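Long-range contacts in D-alanyl-lipoteichoic acid synthetase (Streptococcus pneumoniae, PDB 3BMA), which probably takes part in adding D-alanine to lipoteichoic acid during cell wall biogenesis, as a membrane-associated DltD-family protein of the SGNH hydrolase clan: residues Arg54-His59 against Leu352-Trp357; Gln96-Gln101 against Lys287-Pro292; Phe220-Ile225 against Phe360-Asp365; Asn276-Val281 against Tyr323-Gln328. The protein carries 1 engineered substitution. All coordinates share one frame; numbering follows the deposited sequence.

How the contacts relate
Contact 1 opens at 54-59 and contact 2 at 96-101, which runs into strand 101-105; contacts 3 and 4 open on helices 222-235 and 274-287. Contact 2 closes first, at 287-292, pairing strand 101-105 with its neighbour 291-296 in the parallel sheet. Contact 4 follows, joining helices 274-287 and 311-326. Contact 1 then ties the loop after strand 43-47 to the start of helix 355-369, and contact 3, farther along it, joins that helix to 222-235; the two touch through Leu352 and Phe360. Contacts 2 and 4 fall within the span of contact 1, and contact 4 within that of contact 3. The pairs 1 and 3, 2 and 3, and 2 and 4 cross.

Contact 1 (Arg54-His59 against Leu352-Trp357); sequences RFDGAH and LGWLGW
Asp56 OD1 is gripped twice: it accepts the backbone N-H of Trp354 (2.9 Å from OD1 to N, 162° at the hydrogen) and forms a salt bridge with Lys347. The amide comes in from above the carboxylate plane. The other oxygen turns back on its own loop and uses its anti lone pair for an Asx turn, Asp56 OD2 to Ala58 N at 2.9 Å. Asp suits the place because its short arm, with CG in the crowded position between backbone N and carbonyl carbon (chi1 55°), serves both segments at once. With a lysine and two N-H groups around it, this buried carboxylate is probably kept ionised. It also lies at the edge of the Trp357 indole, with Asp56 OD1 3.2 Å from Trp357 CD1. Segment 352-357, which directly follows an Asp-x-x-His sequence consistent with the SGNH hydrolase signature, contains the start of helix 355-369. Trp357 is sandwiched: His59 CA stands over one face, 3.9 Å from the centroid of the five-membered ring, a CH-pi contact, and Leu352 O lies against the opposite face. The His59 ring runs alongside the indole obliquely, and its ND1 caps helix 60-66 at Ala61 N. Ala58, small enough for close approach, sets CB 3.4 Å from Trp354 O, while a water donates to both Ala58 O and Trp357 O.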
loop_
_atom_site.group_PDB
_atom_site.type_symbol
_atom_site.label_atom_id
_atom_site.label_comp_id
_atom_site.label_asym_id
_atom_site.label_seq_id
_atom_site.Cartn_x
_atom_site.Cartn_y
_atom_site.Cartn_z
ATOM N N ARG C 54 32.897 28.725 18.669
ATOM C CA ARG C 54 33.491 29.940 19.223
ATOM C C ARG C 54 33.995 30.872 18.126
ATOM O O ARG C 54 34.833 30.492 17.299
ATOM C CB ARG C 54 34.605 29.616 20.229
ATOM C CG ARG C 54 34.120 29.130 21.601
ATOM C CD ARG C 54 33.659 30.273 22.519
ATOM N NE ARG C 54 32.213 30.500 22.450
ATOM C CZ ARG C 54 31.631 31.562 21.895
ATOM N NH1 ARG C 54 30.308 31.656 21.889
ATOM N NH2 ARG C 54 32.358 32.531 21.348
ATOM N N PHE C 55 33.470 32.094 18.134
ATOM C CA PHE C 55 33.747 33.085 17.106
ATOM C C PHE C 55 34.756 34.124 17.577
ATOM O O PHE C 55 34.780 34.494 18.755
ATOM C CB PHE C 55 32.450 33.802 16.717
ATOM C CG PHE C 55 31.477 32.954 15.935
ATOM C CD1 PHE C 55 30.728 31.956 16.560
ATOM C CD2 PHE C 55 31.279 33.182 14.575
ATOM C CE1 PHE C 55 29.814 31.192 15.843
ATOM C CE2 PHE C 55 30.365 32.418 13.850
ATOM C CZ PHE C 55 29.636 31.418 14.485
ATOM N N ASP C 56 35.590 34.579 16.645
ATOM C CA ASP C 56 36.451 35.746 16.853
ATOM C C ASP C 56 36.524 36.580 15.571
ATOM O O ASP C 56 35.733 36.369 14.649
ATOM C CB ASP C 56 37.845 35.358 17.388
ATOM C CG ASP C 56 38.565 34.341 16.510
ATOM O OD1 ASP C 56 38.788 33.207 16.981
ATOM O OD2 ASP C 56 38.925 34.668 15.360
ATOM N N GLY C 57 37.469 37.515 15.514
ATOM C CA GLY C 57 37.616 38.415 14.367
ATOM C C GLY C 57 38.139 37.753 13.107
ATOM O O GLY C 57 37.941 38.264 12.004
ATOM N N ALA C 58 38.797 36.609 13.271
ATOM C CA ALA C 58 39.385 35.880 12.153
ATOM C C ALA C 58 38.584 34.641 11.733
ATOM O O ALA C 58 38.964 33.950 10.788
ATOM C CB ALA C 58 40.818 35.508 12.475
ATOM N N HIS C 59 37.483 34.379 12.439
ATOM C CA HIS C 59 36.552 33.280 12.142
ATOM C C HIS C 59 36.062 33.357 10.690
ATOM O O HIS C 59 35.736 34.450 10.218
ATOM C CB HIS C 59 35.365 33.352 13.111
ATOM C CG HIS C 59 34.545 32.099 13.173
ATOM N ND1 HIS C 59 33.572 31.799 12.245
ATOM C CD2 HIS C 59 34.546 31.074 14.059
ATOM C CE1 HIS C 59 33.019 30.638 12.550
ATOM N NE2 HIS C 59 33.587 30.181 13.650
ATOM N N LEU C 352 40.815 25.132 16.851
ATOM C CA LEU C 352 41.395 26.280 16.156
ATOM C C LEU C 352 40.708 27.557 16.596
ATOM O O LEU C 352 39.501 27.573 16.845
ATOM C CB LEU C 352 41.232 26.133 14.638
ATOM C CG LEU C 352 42.404 25.772 13.720
ATOM C CD1 LEU C 352 43.111 24.501 14.146
ATOM C CD2 LEU C 352 41.909 25.638 12.286
ATOM N N GLY C 353 41.489 28.624 16.687
ATOM C CA GLY C 353 40.964 29.936 17.012
ATOM C C GLY C 353 42.004 31.003 16.761
ATOM O O GLY C 353 43.189 30.698 16.581
ATOM N N TRP C 354 41.536 32.249 16.748
ATOM C CA TRP C 354 42.370 33.445 16.622
ATOM C C TRP C 354 43.302 33.435 15.406
ATOM O O TRP C 354 42.838 33.528 14.270
ATOM C CB TRP C 354 43.133 33.732 17.929
ATOM C CG TRP C 354 42.264 34.211 19.071
ATOM C CD1 TRP C 354 41.402 35.272 19.063
ATOM C CD2 TRP C 354 42.207 33.662 20.396
ATOM N NE1 TRP C 354 40.802 35.411 20.293
ATOM C CE2 TRP C 354 41.279 34.437 21.131
ATOM C CE3 TRP C 354 42.851 32.588 21.034
ATOM C CZ2 TRP C 354 40.972 34.171 22.468
ATOM C CZ3 TRP C 354 42.546 32.324 22.366
ATOM C CH2 TRP C 354 41.614 33.117 23.068
ATOM N N LEU C 355 44.606 33.316 15.646
ATOM C CA LEU C 355 45.601 33.289 14.571
ATOM C C LEU C 355 45.560 31.980 13.781
ATOM O O LEU C 355 45.965 31.939 12.620
ATOM C CB LEU C 355 47.011 33.553 15.123
ATOM C CG LEU C 355 47.617 34.966 15.069
ATOM C CD1 LEU C 355 46.713 36.048 15.653
ATOM C CD2 LEU C 355 48.976 34.984 15.763
ATOM N N GLY C 356 45.050 30.923 14.412
ATOM C CA GLY C 356 44.845 29.632 13.751
ATOM C C GLY C 356 43.778 29.668 12.672
ATOM O O GLY C 356 43.814 28.874 11.734
ATOM N N TRP C 357 42.827 30.591 12.809
ATOM C CA TRP C 357 41.825 30.841 11.779
ATOM C C TRP C 357 42.420 31.503 10.541
ATOM O O TRP C 357 41.912 31.328 9.428
ATOM C CB TRP C 357 40.698 31.723 12.314
ATOM C CG TRP C 357 39.618 31.031 13.127
ATOM C CD1 TRP C 357 39.058 31.495 14.280
ATOM C CD2 TRP C 357 38.957 29.781 12.840
ATOM N NE1 TRP C 357 38.103 30.620 14.734
ATOM C CE2 TRP C 357 38.021 29.560 13.873
ATOM C CE3 TRP C 357 39.070 28.826 11.817
ATOM C CZ2 TRP C 357 37.204 28.426 13.915
ATOM C CZ3 TRP C 357 38.254 27.700 11.861
ATOM C CH2 TRP C 357 37.334 27.512 12.902
HETATM O O HOH W 1 39.227 31.659 8.837
#

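Contact 2 (Gln96-Gln101 against Lys287-Pro292); sequences QLENKQ and KSKVNP
Two backbone hydrogen bonds join the segments: Asn99 N to Ser288 O at 3.0 Å, nearly along the C=O axis, and Asn291 N to Lys100 O at 2.8 Å. Between them Asn99 CA approaches Lys289 O at 3.4 Å, and past the second bond Gln101 CA to Asn291 O (3.3 Å) continues the pairing. Side chains lie alongside this seam. The Asn99 side chain lies alongside that of Lys289, its ND2 3.5 Å from Lys289 CD, while the lysine bends at its end so that Lys289 NZ makes a long salt bridge with Glu98 OE2 (3.8 Å). Val290 CG1 packs on Leu97 CB at 4.2 Å, with Leu97 O also close to that methyl. The backbone is brought here by a type II turn from Leu97 to Lys100, whose third position, Asn99, takes a positive phi that asparagine tolerates well. Lys289 likewise has positive phi as it leaves helix 274-287. Further out, Gln101 is held by Arg42 and Phe367 O, Asn291 by Thr372 O. Gln101 and Asn291 form a parallel bridge, so the contact marks where strands 101-105 and 291-296, each entered from a helix, become neighbours in the central parallel sheet of the alpha/beta SGNH-type fold.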
loop_
_atom_site.group_PDB
_atom_site.type_symbol
_atom_site.label_atom_id
_atom_site.label_comp_id
_atom_site.label_asym_id
_atom_site.label_seq_id
_atom_site.Cartn_x
_atom_site.Cartn_y
_atom_site.Cartn_z
ATOM N N GLN C 96 22.263 18.895 -3.173
ATOM C CA GLN C 96 22.901 20.156 -2.782
ATOM C C GLN C 96 24.413 20.005 -2.593
ATOM O O GLN C 96 25.133 20.999 -2.462
ATOM C CB GLN C 96 22.268 20.700 -1.496
ATOM C CG GLN C 96 20.923 21.405 -1.684
ATOM C CD GLN C 96 19.776 20.460 -2.004
ATOM O OE1 GLN C 96 19.027 20.681 -2.956
ATOM N NE2 GLN C 96 19.636 19.401 -1.213
ATOM N N LEU C 97 24.881 18.758 -2.573
ATOM C CA LEU C 97 26.306 18.455 -2.437
ATOM C C LEU C 97 26.945 18.053 -3.762
ATOM O O LEU C 97 28.159 18.159 -3.913
ATOM C CB LEU C 97 26.532 17.346 -1.406
ATOM C CG LEU C 97 26.159 17.592 0.059
ATOM C CD1 LEU C 97 26.449 16.337 0.849
ATOM C CD2 LEU C 97 26.888 18.787 0.654
ATOM N N GLU C 98 26.115 17.591 -4.701
ATOM C CA GLU C 98 26.536 17.127 -6.029
ATOM C C GLU C 98 27.384 18.158 -6.784
ATOM O O GLU C 98 26.949 19.299 -6.979
ATOM C CB GLU C 98 25.305 16.739 -6.860
ATOM C CG GLU C 98 25.601 15.950 -8.139
ATOM C CD GLU C 98 25.755 14.452 -7.907
ATOM O OE1 GLU C 98 25.291 13.951 -6.858
ATOM O OE2 GLU C 98 26.335 13.771 -8.783
ATOM N N ASN C 99 28.588 17.730 -7.179
ATOM C CA ASN C 99 29.604 18.541 -7.888
ATOM C C ASN C 99 30.000 19.838 -7.179
ATOM O O ASN C 99 30.129 20.890 -7.815
ATOM C CB ASN C 99 29.194 18.848 -9.343
ATOM C CG ASN C 99 28.665 17.634 -10.084
ATOM O OD1 ASN C 99 27.493 17.596 -10.456
ATOM N ND2 ASN C 99 29.527 16.645 -10.317
ATOM N N LYS C 100 30.192 19.766 -5.866
ATOM C CA LYS C 100 30.438 20.969 -5.082
ATOM C C LYS C 100 31.662 20.908 -4.173
ATOM O O LYS C 100 32.208 19.843 -3.920
ATOM C CB LYS C 100 29.178 21.364 -4.304
ATOM C CG LYS C 100 28.476 22.557 -4.925
ATOM C CD LYS C 100 26.993 22.336 -5.096
ATOM C CE LYS C 100 26.406 23.400 -6.011
ATOM N NZ LYS C 100 24.998 23.099 -6.385
ATOM N N GLN C 101 32.107 22.071 -3.711
ATOM C CA GLN C 101 33.218 22.135 -2.770
ATOM C C GLN C 101 32.704 22.168 -1.335
ATOM O O GLN C 101 31.715 22.847 -1.040
ATOM C CB GLN C 101 34.094 23.357 -3.046
ATOM C CG GLN C 101 34.940 23.255 -4.307
ATOM C CD GLN C 101 35.877 24.440 -4.478
ATOM O OE1 GLN C 101 35.484 25.593 -4.289
ATOM N NE2 GLN C 101 37.122 24.159 -4.839
ATOM N N LYS C 287 30.767 9.433 -4.575
ATOM C CA LYS C 287 29.498 9.237 -5.280
ATOM C C LYS C 287 28.887 10.559 -5.732
ATOM O O LYS C 287 28.332 10.645 -6.828
ATOM C CB LYS C 287 28.494 8.512 -4.384
ATOM C CG LYS C 287 28.759 7.033 -4.163
ATOM C CD LYS C 287 27.851 6.519 -3.060
ATOM C CE LYS C 287 27.933 5.017 -2.921
ATOM N NZ LYS C 287 26.915 4.512 -1.960
ATOM N N SER C 288 28.999 11.581 -4.884
ATOM C CA SER C 288 28.408 12.895 -5.150
ATOM C C SER C 288 29.346 13.818 -5.919
ATOM O O SER C 288 28.951 14.920 -6.301
ATOM C CB SER C 288 27.983 13.572 -3.842
ATOM O OG SER C 288 27.258 12.689 -3.007
ATOM N N LYS C 289 30.577 13.351 -6.142
ATOM C CA LYS C 289 31.644 14.110 -6.812
ATOM C C LYS C 289 31.947 15.440 -6.122
ATOM O O LYS C 289 32.102 16.465 -6.792
ATOM C CB LYS C 289 31.342 14.349 -8.307
ATOM C CG LYS C 289 31.029 13.106 -9.124
ATOM C CD LYS C 289 30.959 13.445 -10.602
ATOM C CE LYS C 289 30.309 12.328 -11.400
ATOM N NZ LYS C 289 28.841 12.226 -11.131
ATOM N N VAL C 290 32.015 15.435 -4.790
ATOM C CA VAL C 290 32.362 16.672 -4.083
ATOM C C VAL C 290 33.883 16.828 -4.000
ATOM O O VAL C 290 34.617 15.834 -3.992
ATOM C CB VAL C 290 31.647 16.864 -2.679
ATOM C CG1 VAL C 290 30.379 16.038 -2.561
ATOM C CG2 VAL C 290 32.573 16.591 -1.516
ATOM N N ASN C 291 34.342 18.075 -3.989
ATOM C CA ASN C 291 35.762 18.386 -3.863
ATOM C C ASN C 291 36.023 18.998 -2.492
ATOM O O ASN C 291 35.896 20.207 -2.310
ATOM C CB ASN C 291 36.209 19.328 -4.987
ATOM C CG ASN C 291 37.720 19.511 -5.046
ATOM O OD1 ASN C 291 38.491 18.708 -4.510
ATOM N ND2 ASN C 291 38.150 20.575 -5.713
ATOM N N PRO C 292 36.381 18.152 -1.513
ATOM C CA PRO C 292 36.582 18.593 -0.145
ATOM C C PRO C 292 37.997 19.079 0.137
ATOM O O PRO C 292 38.963 18.568 -0.440
ATOM C CB PRO C 292 36.314 17.320 0.660
ATOM C CG PRO C 292 36.676 16.212 -0.257
ATOM C CD PRO C 292 36.606 16.702 -1.657
HETATM O O HOH W 2 32.430 17.350 -10.069
#

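Contact 3 (Phe220-Ile225 against Phe360-Asp365); sequences FSYQAI and FDKAVD
The Tyr222 ring is held between two side chains, with Lys362 on one face and Phe220 on the opposite one. Lys362 and Tyr222 run antiparallel to each other, side by side, the extended lysine chain putting CG over the face, 3.8 Å from the ring centroid and 17° off the normal, a CH-pi contact, and CE 3.7 Å from Tyr222 CG. Lysine suits the place, since its methylenes pack on the ring while NZ goes on to a water that also makes a weak bond to Tyr222 O. Phe220, with CG anti to its backbone N, brings its CZ over the other face. Asp361 crosses the tyrosine obliquely, carboxylate and ring planes 56° apart, with CB at the ring edge. Asp361 OD2 accepts a weak hydrogen bond from Tyr222 OH at 2.8 Å. Ser221 N-caps helix 222-235 through Ala224 N, fixing the helix start from which Tyr222 reaches helix 355-369. Arg69 bridges Asp361 OD1 and Asp365 OD1. This surface contact thus joins the two helices by a phenol that is apolar on its faces and polar at its tip; the arginine probably keeps Asp361 ionised, which would favour the tyrosine remaining neutral as the donor.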
loop_
_atom_site.group_PDB
_atom_site.type_symbol
_atom_site.label_atom_id
_atom_site.label_comp_id
_atom_site.label_asym_id
_atom_site.label_seq_id
_atom_site.Cartn_x
_atom_site.Cartn_y
_atom_site.Cartn_z
ATOM N N PHE C 220 41.314 44.245 3.010
ATOM C CA PHE C 220 41.778 42.916 3.399
ATOM C C PHE C 220 43.289 42.745 3.286
ATOM O O PHE C 220 43.865 42.906 2.206
ATOM C CB PHE C 220 41.062 41.820 2.595
ATOM C CG PHE C 220 41.494 40.420 2.955
ATOM C CD1 PHE C 220 41.012 39.807 4.106
ATOM C CD2 PHE C 220 42.381 39.717 2.142
ATOM C CE1 PHE C 220 41.409 38.523 4.448
ATOM C CE2 PHE C 220 42.785 38.431 2.477
ATOM C CZ PHE C 220 42.297 37.834 3.633
ATOM N N SER C 221 43.908 42.423 4.419
ATOM C CA SER C 221 45.283 41.931 4.466
ATOM C C SER C 221 45.447 41.064 5.713
ATOM O O SER C 221 44.953 41.416 6.788
ATOM C CB SER C 221 46.299 43.084 4.452
ATOM O OG SER C 221 46.963 43.232 5.696
ATOM N N TYR C 222 46.133 39.934 5.556
ATOM C CA TYR C 222 46.331 38.976 6.644
ATOM C C TYR C 222 47.134 39.534 7.816
ATOM O O TYR C 222 46.864 39.190 8.961
ATOM C CB TYR C 222 46.997 37.699 6.129
ATOM C CG TYR C 222 46.067 36.758 5.400
ATOM C CD1 TYR C 222 46.111 36.644 4.012
ATOM C CD2 TYR C 222 45.144 35.978 6.097
ATOM C CE1 TYR C 222 45.264 35.778 3.335
ATOM C CE2 TYR C 222 44.290 35.109 5.430
ATOM C CZ TYR C 222 44.355 35.016 4.048
ATOM O OH TYR C 222 43.513 34.159 3.379
ATOM N N GLN C 223 48.111 40.389 7.524
ATOM C CA GLN C 223 48.964 40.979 8.559
ATOM C C GLN C 223 48.239 42.048 9.388
ATOM O O GLN C 223 48.465 42.149 10.597
ATOM C CB GLN C 223 50.255 41.544 7.948
ATOM C CG GLN C 223 51.377 41.810 8.956
ATOM C CD GLN C 223 51.811 40.559 9.709
ATOM O OE1 GLN C 223 52.228 39.567 9.109
ATOM N NE2 GLN C 223 51.719 40.607 11.034
ATOM N N ALA C 224 47.376 42.831 8.738
ATOM C CA ALA C 224 46.595 43.867 9.422
ATOM C C ALA C 224 45.541 43.256 10.338
ATOM O O ALA C 224 45.332 43.739 11.453
ATOM C CB ALA C 224 45.951 44.819 8.424
ATOM N N ILE C 225 44.892 42.192 9.864
ATOM C CA ILE C 225 43.922 41.446 10.666
ATOM C C ILE C 225 44.624 40.779 11.851
ATOM O O ILE C 225 44.109 40.815 12.972
ATOM C CB ILE C 225 43.130 40.415 9.814
ATOM C CG1 ILE C 225 42.258 41.144 8.788
ATOM C CG2 ILE C 225 42.249 39.510 10.694
ATOM C CD1 ILE C 225 41.791 40.264 7.655
ATOM N N PHE C 360 44.157 28.844 8.628
ATOM C CA PHE C 360 43.005 28.131 8.064
ATOM C C PHE C 360 42.543 28.825 6.780
ATOM O O PHE C 360 42.407 28.179 5.737
ATOM C CB PHE C 360 41.889 28.075 9.127
ATOM C CG PHE C 360 40.578 27.496 8.654
ATOM C CD1 PHE C 360 40.311 26.139 8.799
ATOM C CD2 PHE C 360 39.579 28.321 8.131
ATOM C CE1 PHE C 360 39.086 25.604 8.394
ATOM C CE2 PHE C 360 38.355 27.790 7.713
ATOM C CZ PHE C 360 38.110 26.428 7.849
ATOM N N ASP C 361 42.342 30.142 6.863
ATOM C CA ASP C 361 41.898 30.958 5.729
ATOM C C ASP C 361 42.847 30.923 4.523
ATOM O O ASP C 361 42.393 30.888 3.381
ATOM C CB ASP C 361 41.670 32.403 6.173
ATOM C CG ASP C 361 40.800 33.179 5.205
ATOM O OD1 ASP C 361 39.758 32.646 4.773
ATOM O OD2 ASP C 361 41.151 34.330 4.883
ATOM N N LYS C 362 44.154 30.905 4.785
ATOM C CA LYS C 362 45.179 30.899 3.730
ATOM C C LYS C 362 45.160 29.646 2.846
ATOM O O LYS C 362 45.665 29.671 1.722
ATOM C CB LYS C 362 46.579 31.096 4.328
ATOM C CG LYS C 362 46.882 32.521 4.773
ATOM C CD LYS C 362 48.109 32.574 5.668
ATOM C CE LYS C 362 48.185 33.887 6.429
ATOM N NZ LYS C 362 49.130 33.819 7.577
ATOM N N ALA C 363 44.583 28.560 3.356
ATOM C CA ALA C 363 44.435 27.333 2.580
ATOM C C ALA C 363 43.016 27.182 2.038
ATOM O O ALA C 363 42.813 26.635 0.950
ATOM C CB ALA C 363 44.821 26.121 3.418
ATOM N N VAL C 364 42.042 27.681 2.796
ATOM C CA VAL C 364 40.627 27.474 2.484
ATOM C C VAL C 364 40.080 28.520 1.503
ATOM O O VAL C 364 39.466 28.156 0.497
ATOM C CB VAL C 364 39.769 27.358 3.783
ATOM C CG1 VAL C 364 38.292 27.343 3.482
ATOM C CG2 VAL C 364 40.142 26.096 4.540
ATOM N N ASP C 365 40.316 29.803 1.788
ATOM C CA ASP C 365 39.871 30.889 0.896
ATOM C C ASP C 365 40.303 30.765 -0.580
ATOM O O ASP C 365 39.432 30.808 -1.443
ATOM C CB ASP C 365 40.191 32.282 1.460
ATOM C CG ASP C 365 39.801 33.399 0.510
ATOM O OD1 ASP C 365 38.588 33.642 0.331
ATOM O OD2 ASP C 365 40.713 34.034 -0.059
HETATM O O HOH W 3 48.482 36.168 9.067
#

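Contact 4 (Asn276-Val281 against Tyr323-Gln328); sequences NDLQLV and YQLESQ
Gln279 leaves helix 274-287 with CG anti to its backbone N (chi1 -165°), and its CB already lies 3.7 Å from Gln324 NE2. A bend at chi2 (54°) then swings the amide toward Gln328, just past helix 311-326, and the two meet tip to tip. Gln279 OE1 accepts two bonds, both on lone pairs in the carbonyl plane: one from Gln324 NE2 (3.1 Å, nearly straight at 167°) and one from Gln328 NE2, also at 3.1 Å. Gln279 NE2 donates back to Gln328 OE1 at 2.8 Å, so the two amides close a cyclic pair. Glutamine suits all three positions: a primary amide offers donor and acceptor side by side, and its arm is long enough to cross the gap. Gln328 NE2 spends its other hydrogen on Gln324 O, 2.7 Å away, which ties Gln328 back to the helix it follows. Gln324, extended beyond CG, also gives NE2 to Tyr275 O and takes Trp388 NE1 on OE1. Leu278 passes Gln324 in the reverse direction, with CD2 3.4 Å from Gln324 OE1, and meets Leu325 CD2, giving the polar cluster an apolar flank. The helices lie one on each side of strand 291-296 in the chain, and helix 311-326 belongs to the beta-alpha-beta crossover from that strand to 333-335. Since the amides are buried and bonded at both ends, with Asn380 N adding a further donor to Gln328 OE1, their flips are effectively dictated: each oxygen faces N-H donors, and the interface is held by neutral hydrogen bonds without the cost of burying charge.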
loop_
_atom_site.group_PDB
_atom_site.type_symbol
_atom_site.label_atom_id
_atom_site.label_comp_id
_atom_site.label_asym_id
_atom_site.label_seq_id
_atom_site.Cartn_x
_atom_site.Cartn_y
_atom_site.Cartn_z
ATOM N N ASN C 276 36.607 3.689 10.223
ATOM C CA ASN C 276 35.588 3.088 9.368
ATOM C C ASN C 276 34.420 4.044 9.125
ATOM O O ASN C 276 33.796 3.993 8.068
ATOM C CB ASN C 276 35.063 1.770 9.940
ATOM C CG ASN C 276 36.155 0.777 10.290
ATOM O OD1 ASN C 276 36.035 0.059 11.281
ATOM N ND2 ASN C 276 37.203 0.709 9.478
ATOM N N ASP C 277 34.130 4.908 10.102
ATOM C CA ASP C 277 33.069 5.913 9.969
ATOM C C ASP C 277 33.464 6.969 8.950
ATOM O O ASP C 277 32.613 7.473 8.221
ATOM C CB ASP C 277 32.752 6.596 11.309
ATOM C CG ASP C 277 32.045 5.680 12.306
ATOM O OD1 ASP C 277 31.671 4.542 11.949
ATOM O OD2 ASP C 277 31.867 6.111 13.470
ATOM N N LEU C 278 34.757 7.305 8.918
ATOM C CA LEU C 278 35.313 8.264 7.949
ATOM C C LEU C 278 35.156 7.761 6.518
ATOM O O LEU C 278 34.876 8.540 5.613
ATOM C CB LEU C 278 36.788 8.566 8.258
ATOM C CG LEU C 278 37.614 9.436 7.296
ATOM C CD1 LEU C 278 37.141 10.890 7.294
ATOM C CD2 LEU C 278 39.092 9.347 7.640
ATOM N N GLN C 279 35.300 6.451 6.336
ATOM C CA GLN C 279 35.114 5.813 5.038
ATOM C C GLN C 279 33.690 5.948 4.468
ATOM O O GLN C 279 33.504 5.885 3.257
ATOM C CB GLN C 279 35.550 4.343 5.113
ATOM C CG GLN C 279 35.754 3.649 3.764
ATOM C CD GLN C 279 36.703 4.384 2.828
ATOM O OE1 GLN C 279 37.647 5.050 3.263
ATOM N NE2 GLN C 279 36.457 4.257 1.530
ATOM N N LEU C 280 32.697 6.142 5.335
ATOM C CA LEU C 280 31.328 6.418 4.893
ATOM C C LEU C 280 31.237 7.773 4.214
ATOM O O LEU C 280 30.661 7.896 3.135
ATOM C CB LEU C 280 30.354 6.369 6.070
ATOM C CG LEU C 280 30.046 4.988 6.644
ATOM C CD1 LEU C 280 29.268 5.129 7.920
ATOM C CD2 LEU C 280 29.266 4.166 5.642
ATOM N N VAL C 281 31.807 8.780 4.868
ATOM C CA VAL C 281 31.865 10.141 4.353
ATOM C C VAL C 281 32.595 10.202 3.000
ATOM O O VAL C 281 32.058 10.744 2.032
ATOM C CB VAL C 281 32.517 11.079 5.402
ATOM C CG1 VAL C 281 32.988 12.388 4.786
ATOM C CG2 VAL C 281 31.552 11.343 6.549
ATOM N N TYR C 323 46.888 8.820 4.843
ATOM C CA TYR C 323 46.957 7.669 3.945
ATOM C C TYR C 323 45.584 7.255 3.424
ATOM O O TYR C 323 45.434 6.980 2.239
ATOM C CB TYR C 323 47.658 6.477 4.597
ATOM C CG TYR C 323 47.751 5.276 3.677
ATOM C CD1 TYR C 323 48.652 5.259 2.608
ATOM C CD2 TYR C 323 46.927 4.164 3.863
ATOM C CE1 TYR C 323 48.732 4.169 1.753
ATOM C CE2 TYR C 323 47.000 3.064 3.012
ATOM C CZ TYR C 323 47.906 3.073 1.963
ATOM O OH TYR C 323 47.982 1.992 1.120
ATOM N N GLN C 324 44.592 7.226 4.314
ATOM C CA GLN C 324 43.213 6.891 3.949
ATOM C C GLN C 324 42.650 7.874 2.922
ATOM O O GLN C 324 41.977 7.474 1.972
ATOM C CB GLN C 324 42.322 6.854 5.193
ATOM C CG GLN C 324 40.952 6.217 4.952
ATOM C CD GLN C 324 40.159 5.990 6.227
ATOM O OE1 GLN C 324 40.610 6.310 7.331
ATOM N NE2 GLN C 324 38.966 5.429 6.079
ATOM N N LEU C 325 42.950 9.154 3.116
ATOM C CA LEU C 325 42.535 10.197 2.187
ATOM C C LEU C 325 43.288 10.100 0.861
ATOM O O LEU C 325 42.673 9.910 -0.190
ATOM C CB LEU C 325 42.734 11.586 2.805
ATOM C CG LEU C 325 42.130 11.912 4.173
ATOM C CD1 LEU C 325 42.464 13.346 4.567
ATOM C CD2 LEU C 325 40.626 11.694 4.185
ATOM N N GLU C 326 44.617 10.197 0.929
ATOM C CA GLU C 326 45.465 10.333 -0.262
ATOM C C GLU C 326 45.568 9.095 -1.146
ATOM O O GLU C 326 45.687 9.230 -2.364
ATOM C CB GLU C 326 46.857 10.842 0.112
ATOM C CG GLU C 326 46.877 12.327 0.407
ATOM C CD GLU C 326 48.198 12.818 0.958
ATOM O OE1 GLU C 326 48.670 12.274 1.981
ATOM O OE2 GLU C 326 48.759 13.768 0.373
ATOM N N SER C 327 45.505 7.902 -0.554
ATOM C CA SER C 327 45.553 6.664 -1.343
ATOM C C SER C 327 44.269 6.436 -2.134
ATOM O O SER C 327 44.205 5.558 -2.993
ATOM C CB SER C 327 45.865 5.443 -0.470
ATOM O OG SER C 327 44.766 5.098 0.352
ATOM N N GLN C 328 43.253 7.239 -1.834
ATOM C CA GLN C 328 41.964 7.155 -2.498
ATOM C C GLN C 328 41.721 8.354 -3.412
ATOM O O GLN C 328 40.745 8.383 -4.153
ATOM C CB GLN C 328 40.850 7.038 -1.462
ATOM C CG GLN C 328 40.831 5.711 -0.730
ATOM C CD GLN C 328 39.641 5.576 0.194
ATOM O OE1 GLN C 328 38.710 4.823 -0.088
ATOM N NE2 GLN C 328 39.662 6.309 1.305
#